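Putative dioxygenase (1H-3-hydroxy-4-oxoquinaldine 2,4-dioxygenase) (Mycobacteroides abscessus subsp. abscessus, PDB 6RA3) cleaves the quinolone ring of the Pseudomonas quinolone signal PQS with dioxygen, releasing N-octanoylanthranilate and carbon monoxide. Local coordinates at residues A[50-54]-A[81-87]. Sequence-based numbering, arbitrary orientation.
Sequences RTVRV and LLDALEV
An extended R50 side chain (chi1 to chi4 all trans) reaches across to the C-terminal end of helix 71-84, where NH2 donates to L85 O at 3.1 Å and NH1 adds a weak bond to the same L85 O at 3.4 Å. D16 on strand 10-17 forms a salt bridge with R50 NH2, and CG2 of V87 lies over one guanidinium face. The helix stops in a Schellman motif: E86 takes positive phi (42/50), V87 N bonds to L82 O at 2.9 Å, E86 N weakly to D83 O at 3.2 Å. The E86 carboxylate hydrogen-bonds W144 NE1 and F177 N of the second subunit. Strand 51-54 points V52 and V54, both with chi1 t, at the helix; V52 CA lies 8.6 Å from L82 CA, V54 CA 8.6 Å from L81 CA. V52 CG1 meets L85 CD1 (4.0 Å) and L82 CD2 (4.2 Å); V54 CG2 meets L81 CD2 (3.8 Å). In this helix-on-sheet packing of an alpha/beta-hydrolase fold, aliphatic where V52 and V54 face the helix, R50 gives a helix-end carbonyl a charged donor while D16 balances its charge.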
loop_
_atom_site.group_PDB
_atom_site.type_symbol
_atom_site.label_atom_id
_atom_site.label_comp_id
_atom_site.label_asym_id
_atom_site.label_seq_id
_atom_site.Cartn_x
_atom_site.Cartn_y
_atom_site.Cartn_z
ATOM N N ARG A 50 1.108 -9.290 20.372
ATOM C CA ARG A 50 1.726 -8.450 19.363
ATOM C C ARG A 50 2.320 -9.367 18.321
ATOM O O ARG A 50 3.073 -10.287 18.655
ATOM C CB ARG A 50 2.812 -7.562 19.961
ATOM C CG ARG A 50 3.509 -6.596 18.962
ATOM C CD ARG A 50 4.673 -5.856 19.615
ATOM N NE ARG A 50 5.258 -4.866 18.735
ATOM C CZ ARG A 50 6.283 -4.091 19.053
ATOM N NH1 ARG A 50 6.862 -4.194 20.223
ATOM N NH2 ARG A 50 6.728 -3.197 18.182
ATOM N N THR A 51 1.925 -9.149 17.070
ATOM C CA THR A 51 2.397 -9.918 15.928
ATOM C C THR A 51 3.116 -8.991 14.952
ATOM O O THR A 51 2.560 -7.967 14.539
ATOM C CB THR A 51 1.218 -10.606 15.272
ATOM O OG1 THR A 51 0.668 -11.543 16.205
ATOM C CG2 THR A 51 1.635 -11.323 13.971
ATOM N N VAL A 52 4.358 -9.340 14.615
ATOM C CA VAL A 52 5.195 -8.612 13.658
ATOM C C VAL A 52 5.415 -9.557 12.485
ATOM O O VAL A 52 6.047 -10.612 12.645
ATOM C CB VAL A 52 6.539 -8.176 14.272
ATOM C CG1 VAL A 52 7.485 -7.599 13.196
ATOM C CG2 VAL A 52 6.355 -7.194 15.387
ATOM N N ARG A 53 4.866 -9.216 11.325
ATOM C CA ARG A 53 5.088 -10.003 10.116
ATOM C C ARG A 53 6.264 -9.402 9.355
ATOM O O ARG A 53 6.304 -8.189 9.132
ATOM C CB ARG A 53 3.843 -10.049 9.238
ATOM C CG ARG A 53 2.625 -10.641 9.892
ATOM C CD ARG A 53 1.538 -10.884 8.880
ATOM N NE ARG A 53 1.007 -9.604 8.418
ATOM C CZ ARG A 53 0.191 -9.448 7.385
ATOM N NH1 ARG A 53 -0.208 -10.491 6.666
ATOM N NH2 ARG A 53 -0.237 -8.234 7.080
ATOM N N VAL A 54 7.238 -10.240 8.990
ATOM C CA VAL A 54 8.515 -9.765 8.473
ATOM C C VAL A 54 8.726 -10.303 7.066
ATOM O O VAL A 54 8.499 -11.483 6.793
ATOM C CB VAL A 54 9.689 -10.178 9.376
ATOM C CG1 VAL A 54 11.007 -9.784 8.735
ATOM C CG2 VAL A 54 9.567 -9.552 10.733
ATOM N N LEU A 81 15.651 -5.705 12.864
ATOM C CA LEU A 81 14.325 -5.094 12.854
ATOM C C LEU A 81 13.673 -5.182 14.232
ATOM O O LEU A 81 13.090 -4.209 14.717
ATOM C CB LEU A 81 13.440 -5.781 11.818
ATOM C CG LEU A 81 12.076 -5.127 11.597
ATOM C CD1 LEU A 81 12.243 -3.870 10.741
ATOM C CD2 LEU A 81 11.131 -6.087 10.973
ATOM N N LEU A 82 13.773 -6.336 14.883
ATOM C CA LEU A 82 13.108 -6.512 16.177
ATOM C C LEU A 82 13.724 -5.619 17.265
ATOM O O LEU A 82 12.993 -5.025 18.080
ATOM C CB LEU A 82 13.140 -7.991 16.554
ATOM C CG LEU A 82 12.366 -8.838 15.545
ATOM C CD1 LEU A 82 12.571 -10.383 15.688
ATOM C CD2 LEU A 82 10.858 -8.570 15.590
ATOM N N ASP A 83 15.057 -5.507 17.294
ATOM C CA ASP A 83 15.723 -4.544 18.163
ATOM C C ASP A 83 15.241 -3.121 17.897
ATOM O O ASP A 83 15.041 -2.350 18.835
ATOM C CB ASP A 83 17.234 -4.621 17.975
ATOM C CG ASP A 83 17.832 -5.949 18.453
ATOM O OD1 ASP A 83 17.096 -6.784 19.029
ATOM O OD2 ASP A 83 19.047 -6.159 18.224
ATOM N N ALA A 84 15.063 -2.751 16.620
ATOM C CA ALA A 84 14.580 -1.415 16.297
ATOM C C ALA A 84 13.136 -1.221 16.763
ATOM O O ALA A 84 12.761 -0.124 17.198
ATOM C CB ALA A 84 14.700 -1.155 14.792
ATOM N N LEU A 85 12.316 -2.265 16.683
ATOM C CA LEU A 85 10.921 -2.199 17.123
ATOM C C LEU A 85 10.746 -2.475 18.617
ATOM O O LEU A 85 9.603 -2.621 19.077
ATOM C CB LEU A 85 10.077 -3.179 16.334
ATOM C CG LEU A 85 9.979 -2.941 14.821
ATOM C CD1 LEU A 85 9.347 -4.134 14.130
ATOM C CD2 LEU A 85 9.182 -1.682 14.531
ATOM N N GLU A 86 11.853 -2.512 19.358
ATOM C CA GLU A 86 11.921 -2.881 20.775
ATOM C C GLU A 86 11.037 -4.079 21.103
ATOM O O GLU A 86 10.243 -4.076 22.054
ATOM C CB GLU A 86 11.567 -1.697 21.653
ATOM C CG GLU A 86 12.431 -0.506 21.409
ATOM C CD GLU A 86 11.921 0.711 22.154
ATOM O OE1 GLU A 86 11.968 0.703 23.418
ATOM O OE2 GLU A 86 11.458 1.656 21.460
ATOM N N VAL A 87 11.191 -5.122 20.307
ATOM C CA VAL A 87 10.626 -6.422 20.619
ATOM C C VAL A 87 11.637 -7.116 21.512
ATOM O O VAL A 87 12.808 -7.244 21.145
ATOM C CB VAL A 87 10.351 -7.232 19.353
ATOM C CG1 VAL A 87 9.994 -8.664 19.713
ATOM C CG2 VAL A 87 9.226 -6.574 18.555
#